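Probable aminotransferase (Pseudomonas aeruginosa, PDB 5YKR) is probably an aminotransferase of class III, a family dependent on pyridoxal phosphate, and forms an assembly of two chains. Local coordinates at residues V160-N165 / V223-F228; V203-L208 / G233-A238; F145-C150 / A255-E260. All blocks are in the same frame, centred on the assembly; numbering follows the deposited sequence.

Followed from the N terminus, the chain first lays down helix segment 145-150 and much later returns to it with segment 255-260, which lies on strand 255-259, so that interaction 3 closes the widest loop and both other contacts fall within it. Interaction 1 joins segments 160-165 and 223-228, whose strands are neighbours in the seven-stranded sheet. Interaction 2 ties the loop after strand 200-203 to the loop before helix 241-251, and because its segments alternate with those of interaction 1, the two contacts cross. Asn163 links them directly through bonds to Val203 and Glu204. Interactions 1 and 3 share the sheet, strands 220-225 and 255-259 lying side by side, whereas interactions 2 and 3 do not touch.

Interaction 1: residues V160-N165 / V223-F228; sequences VVFNCN and VLTEPF
Phe162 and Thr225 supply the closest fit between these two parallel strands, and they illustrate how a ring settles between alternate residues of a neighbouring strand. The CD2-CE2 side of the ring comes down obliquely on Thr225, with CD2 3.3 Å from Thr225 OG1 and CE2 3.4 Å from Thr225 CB. Two residues back along the strand, Val223 raises its CG1 methyl to 3.8 Å from Phe162 CE2, so the ring corner rests in the shallow hollow between Val223 and Thr225. A chi1 of -64° sets CG of Phe162 anti to the carbonyl carbon, and chi2 of -75° turns the ring so that its CD2-CE2 side meets Thr225. The Thr225 hydroxyl is turned to donate to Glu226 O.

Behind the ring, Val223 CG2 packs against Val160 CB at 3.9 Å, on a face where Leu215 of helix 208-215 touches both valines. Val161 and Leu224 meet more loosely on the other face. Leu224 N gives Val160 O a straight backbone bond of 2.9 Å. The strands cross at -26°, and at the next rung a water stands between them, accepting from Phe162 N and donating to Leu224 O at 2.7 Å. Beyond it the first strand leaves through a type II turn, where Asn165 N and Asn165 ND2 hold Phe162 O from opposite faces of its carbonyl plane.

Direct pairing followed by a single water-bridged rung near the C-terminal strand ends belongs here to the parallel core of the large-domain sheet, in the fold type I architecture of pyridoxal phosphate enzymes.

Interaction 2: residues V203-L208 / G233-A238; sequences VEFNDL and GMVPPA
Asn206 ND2 is shared by two backbone carbonyls, Pro236 O across the contact at 3.0 Å and Arg396 O from elsewhere in the chain. The Pro236 oxygen lies in the amide plane of Asn206, and the nitrogen in turn lies in the carbonyl plane of Pro236. From the other branch of the same amide, Asn206 OD1 accepts a nearly straight bond (175°) from Ala238 N at 2.8 Å, the donor standing above the carbonyl plane of the side chain. One flat group therefore bridges Pro237, gripping the residues before and after it, and its rotation is fixed at both ends.

Both segments are connecting loops of the large domain of a fold type I aminotransferase: 203-208 leads from strand 200-203 into helix 208-215, which Asp207 N-caps, and 233-238 precedes helix 241-251. Beside the amide, Phe205 adds an apolar fit. Its CD2 passes Val235 CG1 at 3.9 Å, the two side chains running in opposite directions, while CE2 reaches Pro237 CB at 4.1 Å and Pro236 O lies at the ring edge. A chi1 of -155° places CG of Phe205 roughly anti to the backbone N, and chi2 of 63° sets the turn of the ring. Inward, the ring meets Phe162 edge-to-face and also touches Phe241.

Interaction 3: residues F145-C150 / A255-E260; sequences FVLRLC and ALIIDE
Val146 and Ile257 meet tip to tip, CG1 of the valine 3.5 Å from CD1 of the isoleucine, at the interface of a helix laid on the central sheet of an alpha/beta domain, the large domain of fold type I pyridoxal phosphate enzymes. The helix segment runs antiparallel to strand 255-259 (175°), with their axes 10.6 Å apart, and side chains alone bridge the gap.

Ile257 is the main projection from the strand. Its CD1 continues the chain away from CA (chi2 163°) and ends among three helix residues: besides Val146, it meets Leu147 CD2 obliquely at 3.6 Å and lies 4.4 Å from Cys150 SG. Leu147 does not start out toward the strand, yet the end of its side chain bends in to complete this socket. One turn along from Val146, Cys150 SG rests on Ala255 CB at 3.7 Å, and here the backbones are nearest, the CA atoms of Cys150 and Ala255 being 7.1 Å apart.

The neighbouring strands continue the same surface. Phe281 touches Val146, Cys150 and Ala255, while Ala222 and Leu224 of strand 220-225 both touch Ile257. Farther out, Arg148 carries the helix into the dimer interface by a salt bridge to Asp171 of the second subunit. At the far end of the strand the backbone delivers Asp259 to the cofactor site near the LLP residue at position 286, where Asp259 OD2 is hydrogen-bonded to both Asn143 ND2, of the same helix 139-154, and His167 ND1.

Interaction 1: residues V160-N165 / V223-F228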
# COMPACT_ATOMS: atom_id res chain seq x y z
N VAL A 160 12.50 -7.35 17.20
CA VAL A 160 12.45 -6.44 18.34
C VAL A 160 11.84 -5.13 17.86
O VAL A 160 12.31 -4.51 16.88
CB VAL A 160 13.86 -6.18 18.95
CG1 VAL A 160 13.84 -4.96 19.88
CG2 VAL A 160 14.32 -7.45 19.72
N VAL A 161 10.84 -4.68 18.61
CA VAL A 161 10.29 -3.35 18.50
C VAL A 161 10.32 -2.71 19.91
O VAL A 161 10.54 -3.38 20.93
CB VAL A 161 8.91 -3.28 17.88
CG1 VAL A 161 8.93 -3.84 16.46
CG2 VAL A 161 7.89 -4.02 18.74
N PHE A 162 10.10 -1.39 19.94
CA PHE A 162 10.11 -0.62 21.18
C PHE A 162 8.70 -0.27 21.64
O PHE A 162 7.79 -0.04 20.84
CB PHE A 162 11.01 0.62 21.03
CG PHE A 162 12.46 0.25 20.79
CD1 PHE A 162 13.23 -0.22 21.83
CD2 PHE A 162 13.02 0.27 19.56
CE1 PHE A 162 14.54 -0.61 21.64
CE2 PHE A 162 14.31 -0.14 19.35
CZ PHE A 162 15.08 -0.58 20.39
N ASN A 163 8.52 -0.19 22.95
CA ASN A 163 7.19 0.08 23.49
C ASN A 163 6.73 1.48 23.01
O ASN A 163 7.51 2.45 23.04
CB ASN A 163 7.22 -0.02 25.03
CG ASN A 163 5.84 -0.07 25.65
OD1 ASN A 163 4.88 -0.58 25.07
ND2 ASN A 163 5.72 0.57 26.85
N CYS A 164 5.49 1.54 22.57
CA CYS A 164 4.84 2.75 22.03
C CYS A 164 5.45 3.24 20.72
O CYS A 164 5.29 4.40 20.36
CB CYS A 164 4.75 3.88 23.08
SG CYS A 164 3.93 3.37 24.58
N ASN A 165 6.00 2.29 19.96
CA ASN A 165 6.38 2.51 18.58
C ASN A 165 5.17 2.85 17.70
O ASN A 165 4.01 2.56 18.06
CB ASN A 165 7.02 1.24 17.99
CG ASN A 165 6.03 0.11 17.75
OD1 ASN A 165 5.27 0.16 16.80
ND2 ASN A 165 6.02 -0.91 18.64
N VAL A 223 16.00 -5.58 14.55
CA VAL A 223 15.48 -4.53 15.39
C VAL A 223 14.88 -3.50 14.44
O VAL A 223 15.59 -3.01 13.55
CB VAL A 223 16.56 -3.86 16.27
CG1 VAL A 223 15.99 -2.66 17.00
CG2 VAL A 223 17.16 -4.85 17.26
N LEU A 224 13.63 -3.14 14.65
CA LEU A 224 12.93 -2.12 13.85
C LEU A 224 12.68 -0.92 14.76
O LEU A 224 12.06 -1.08 15.85
CB LEU A 224 11.57 -2.64 13.32
CG LEU A 224 10.64 -1.66 12.62
CD1 LEU A 224 11.31 -1.00 11.41
CD2 LEU A 224 9.40 -2.35 12.19
N THR A 225 13.13 0.27 14.36
CA THR A 225 12.96 1.45 15.21
C THR A 225 13.03 2.75 14.41
O THR A 225 13.79 2.84 13.43
CB THR A 225 14.01 1.50 16.33
OG1 THR A 225 13.69 2.54 17.28
CG2 THR A 225 15.44 1.65 15.81
N GLU A 226 12.30 3.76 14.86
CA GLU A 226 12.65 5.14 14.50
C GLU A 226 13.96 5.48 15.22
O GLU A 226 14.24 4.97 16.31
CB GLU A 226 11.58 6.12 14.93
CG GLU A 226 10.25 5.97 14.23
CD GLU A 226 9.34 7.11 14.64
OE1 GLU A 226 8.68 6.99 15.73
OE2 GLU A 226 9.31 8.14 13.94
N PRO A 227 14.77 6.38 14.65
CA PRO A 227 15.98 6.81 15.37
C PRO A 227 15.72 7.78 16.52
O PRO A 227 16.59 8.03 17.35
CB PRO A 227 16.82 7.43 14.26
CG PRO A 227 15.82 7.98 13.29
CD PRO A 227 14.64 7.05 13.33
N PHE A 228 14.50 8.32 16.52
CA PHE A 228 14.03 9.31 17.50
C PHE A 228 12.52 9.07 17.47
O PHE A 228 11.94 9.13 16.38
CB PHE A 228 14.49 10.68 16.98
CG PHE A 228 14.25 11.85 17.89
CD1 PHE A 228 12.98 12.27 18.23
CD2 PHE A 228 15.34 12.61 18.30
CE1 PHE A 228 12.81 13.38 19.04
CE2 PHE A 228 15.19 13.70 19.12
CZ PHE A 228 13.92 14.08 19.47
O HOH W 1 10.14 0.08 17.32

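Interaction 2: residues V203-L208 / G233-A238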
# COMPACT_ATOMS: atom_id res chain seq x y z
N VAL A 203 10.98 -4.21 23.98
CA VAL A 203 11.89 -3.51 24.86
C VAL A 203 11.48 -2.06 24.98
O VAL A 203 10.82 -1.54 24.07
CB VAL A 203 13.34 -3.65 24.28
CG1 VAL A 203 14.37 -3.10 25.19
CG2 VAL A 203 13.67 -5.12 23.95
N GLU A 204 11.85 -1.38 26.05
CA GLU A 204 11.73 0.09 26.08
C GLU A 204 12.92 0.69 25.34
O GLU A 204 14.06 0.17 25.38
CB GLU A 204 11.74 0.65 27.51
CG GLU A 204 10.47 0.43 28.32
CD GLU A 204 9.25 1.17 27.86
OE1 GLU A 204 9.29 2.06 26.99
OE2 GLU A 204 8.17 0.84 28.39
N PHE A 205 12.66 1.83 24.69
CA PHE A 205 13.75 2.65 24.10
C PHE A 205 14.74 3.05 25.19
O PHE A 205 14.38 3.10 26.39
CB PHE A 205 13.12 3.88 23.45
CG PHE A 205 13.88 4.53 22.32
CD1 PHE A 205 14.14 3.87 21.16
CD2 PHE A 205 14.17 5.92 22.37
CE1 PHE A 205 14.75 4.49 20.10
CE2 PHE A 205 14.74 6.56 21.29
CZ PHE A 205 15.05 5.83 20.16
N ASN A 206 15.99 3.32 24.82
CA ASN A 206 16.98 3.82 25.77
C ASN A 206 17.29 2.85 26.91
O ASN A 206 17.54 3.25 28.07
CB ASN A 206 16.58 5.22 26.29
CG ASN A 206 16.68 6.27 25.23
OD1 ASN A 206 17.58 6.19 24.39
ND2 ASN A 206 15.81 7.28 25.29
N ASP A 207 17.25 1.55 26.59
CA ASP A 207 17.53 0.51 27.60
C ASP A 207 18.41 -0.59 26.99
O ASP A 207 17.94 -1.62 26.46
CB ASP A 207 16.20 -0.04 28.11
CG ASP A 207 16.34 -0.96 29.30
OD1 ASP A 207 17.47 -1.41 29.64
OD2 ASP A 207 15.23 -1.21 29.89
N LEU A 208 19.71 -0.33 26.99
CA LEU A 208 20.65 -1.20 26.38
C LEU A 208 20.78 -2.57 27.07
O LEU A 208 20.97 -3.57 26.41
CB LEU A 208 22.03 -0.53 26.25
CG LEU A 208 22.05 0.67 25.28
CD1 LEU A 208 23.35 1.47 25.42
CD2 LEU A 208 21.84 0.23 23.85
N GLY A 233 4.19 11.27 21.31
CA GLY A 233 5.06 12.40 21.51
C GLY A 233 6.48 12.06 21.05
O GLY A 233 6.71 11.00 20.43
N MET A 234 7.43 12.91 21.37
CA MET A 234 8.80 12.69 20.95
C MET A 234 9.68 12.14 22.04
O MET A 234 9.71 12.68 23.12
CB MET A 234 9.40 14.00 20.44
CG MET A 234 8.83 14.40 19.12
SD MET A 234 9.48 16.03 18.58
CE MET A 234 8.69 16.05 17.02
N VAL A 235 10.39 11.06 21.74
CA VAL A 235 11.32 10.44 22.68
C VAL A 235 12.72 10.48 22.07
O VAL A 235 13.06 9.69 21.15
CB VAL A 235 10.94 8.98 23.04
CG1 VAL A 235 11.88 8.48 24.14
CG2 VAL A 235 9.46 8.87 23.41
N PRO A 236 13.55 11.41 22.54
CA PRO A 236 14.90 11.43 22.00
C PRO A 236 15.74 10.24 22.43
O PRO A 236 15.55 9.70 23.53
CB PRO A 236 15.50 12.71 22.66
CG PRO A 236 14.35 13.47 23.16
CD PRO A 236 13.30 12.49 23.50
N PRO A 237 16.67 9.80 21.59
CA PRO A 237 17.65 8.81 22.02
C PRO A 237 18.59 9.42 23.07
O PRO A 237 18.98 10.59 22.97
CB PRO A 237 18.36 8.46 20.71
CG PRO A 237 18.30 9.71 19.91
CD PRO A 237 16.99 10.37 20.26
N ALA A 238 18.88 8.64 24.11
CA ALA A 238 19.79 9.04 25.14
C ALA A 238 21.21 9.13 24.60
O ALA A 238 21.55 8.52 23.58
CB ALA A 238 19.76 8.04 26.28

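Interaction 3: residues F145-C150 / A255-E260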
# COMPACT_ATOMS: atom_id res chain seq x y z
N PHE A 145 7.98 -5.94 4.40
CA PHE A 145 8.77 -6.70 3.42
C PHE A 145 10.21 -6.85 3.88
O PHE A 145 10.79 -7.90 3.74
CB PHE A 145 8.70 -6.04 2.04
CG PHE A 145 7.30 -5.95 1.45
CD1 PHE A 145 6.25 -6.70 1.93
CD2 PHE A 145 7.07 -5.14 0.36
CE1 PHE A 145 4.99 -6.59 1.38
CE2 PHE A 145 5.82 -5.05 -0.21
CZ PHE A 145 4.77 -5.78 0.29
N VAL A 146 10.77 -5.78 4.47
CA VAL A 146 12.10 -5.88 5.07
C VAL A 146 12.11 -6.95 6.16
O VAL A 146 13.06 -7.75 6.26
CB VAL A 146 12.61 -4.53 5.56
CG1 VAL A 146 13.81 -4.69 6.46
CG2 VAL A 146 12.89 -3.62 4.37
N LEU A 147 11.05 -6.97 7.01
CA LEU A 147 11.07 -7.98 8.08
C LEU A 147 11.03 -9.39 7.49
O LEU A 147 11.74 -10.30 7.99
CB LEU A 147 9.92 -7.74 9.04
CG LEU A 147 9.99 -6.49 9.90
CD1 LEU A 147 8.70 -6.36 10.74
CD2 LEU A 147 11.24 -6.51 10.78
N ARG A 148 10.23 -9.62 6.45
CA ARG A 148 10.21 -10.91 5.77
C ARG A 148 11.59 -11.31 5.27
O ARG A 148 12.03 -12.44 5.48
CB ARG A 148 9.20 -10.86 4.60
CG ARG A 148 9.28 -12.05 3.65
CD ARG A 148 8.26 -11.98 2.52
NE ARG A 148 6.91 -12.25 3.00
CZ ARG A 148 6.42 -13.45 3.30
NH1 ARG A 148 7.08 -14.51 3.03
NH2 ARG A 148 5.20 -13.55 3.88
N LEU A 149 12.28 -10.37 4.59
CA LEU A 149 13.57 -10.68 4.06
C LEU A 149 14.58 -10.96 5.19
O LEU A 149 15.46 -11.80 5.04
CB LEU A 149 14.05 -9.52 3.17
CG LEU A 149 13.29 -9.39 1.84
CD1 LEU A 149 13.62 -8.11 1.13
CD2 LEU A 149 13.55 -10.58 0.90
N CYS A 150 14.46 -10.24 6.32
CA CYS A 150 15.34 -10.50 7.47
C CYS A 150 15.10 -11.89 8.05
O CYS A 150 16.04 -12.56 8.45
CB CYS A 150 15.20 -9.42 8.54
SG CYS A 150 15.89 -7.83 8.08
N ALA A 255 19.88 -7.52 12.16
CA ALA A 255 19.67 -6.37 11.29
C ALA A 255 19.13 -5.18 12.05
O ALA A 255 18.18 -5.33 12.82
CB ALA A 255 18.74 -6.73 10.14
N LEU A 256 19.65 -3.99 11.75
CA LEU A 256 19.18 -2.75 12.34
C LEU A 256 18.41 -1.99 11.24
O LEU A 256 19.02 -1.54 10.24
CB LEU A 256 20.35 -1.89 12.84
CG LEU A 256 19.99 -0.54 13.42
CD1 LEU A 256 19.01 -0.67 14.56
CD2 LEU A 256 21.28 0.20 13.82
N ILE A 257 17.10 -1.88 11.43
CA ILE A 257 16.22 -1.20 10.48
C ILE A 257 15.82 0.14 11.07
O ILE A 257 15.18 0.20 12.14
CB ILE A 257 14.93 -2.00 10.20
CG1 ILE A 257 15.23 -3.46 9.84
CG2 ILE A 257 14.10 -1.27 9.12
CD1 ILE A 257 14.00 -4.33 9.96
N ILE A 258 16.18 1.22 10.35
CA ILE A 258 15.92 2.59 10.81
C ILE A 258 14.81 3.16 9.93
O ILE A 258 14.95 3.29 8.71
CB ILE A 258 17.18 3.46 10.76
CG1 ILE A 258 18.28 2.86 11.67
CG2 ILE A 258 16.86 4.87 11.13
CD1 ILE A 258 17.96 2.82 13.11
N ASP A 259 13.67 3.46 10.56
CA ASP A 259 12.46 3.97 9.93
C ASP A 259 12.40 5.49 10.11
O ASP A 259 12.17 5.99 11.21
CB ASP A 259 11.22 3.30 10.55
CG ASP A 259 9.92 3.72 9.91
OD1 ASP A 259 9.88 4.63 9.07
OD2 ASP A 259 8.87 3.08 10.33
N GLU A 260 12.61 6.20 8.99
CA GLU A 260 12.74 7.65 8.96
C GLU A 260 11.52 8.34 8.39
O GLU A 260 11.55 9.51 8.00
CB GLU A 260 13.99 8.07 8.18
CG GLU A 260 15.25 7.61 8.92
CD GLU A 260 16.15 8.77 9.33
OE1 GLU A 260 15.65 9.89 9.65
OE2 GLU A 260 17.40 8.57 9.39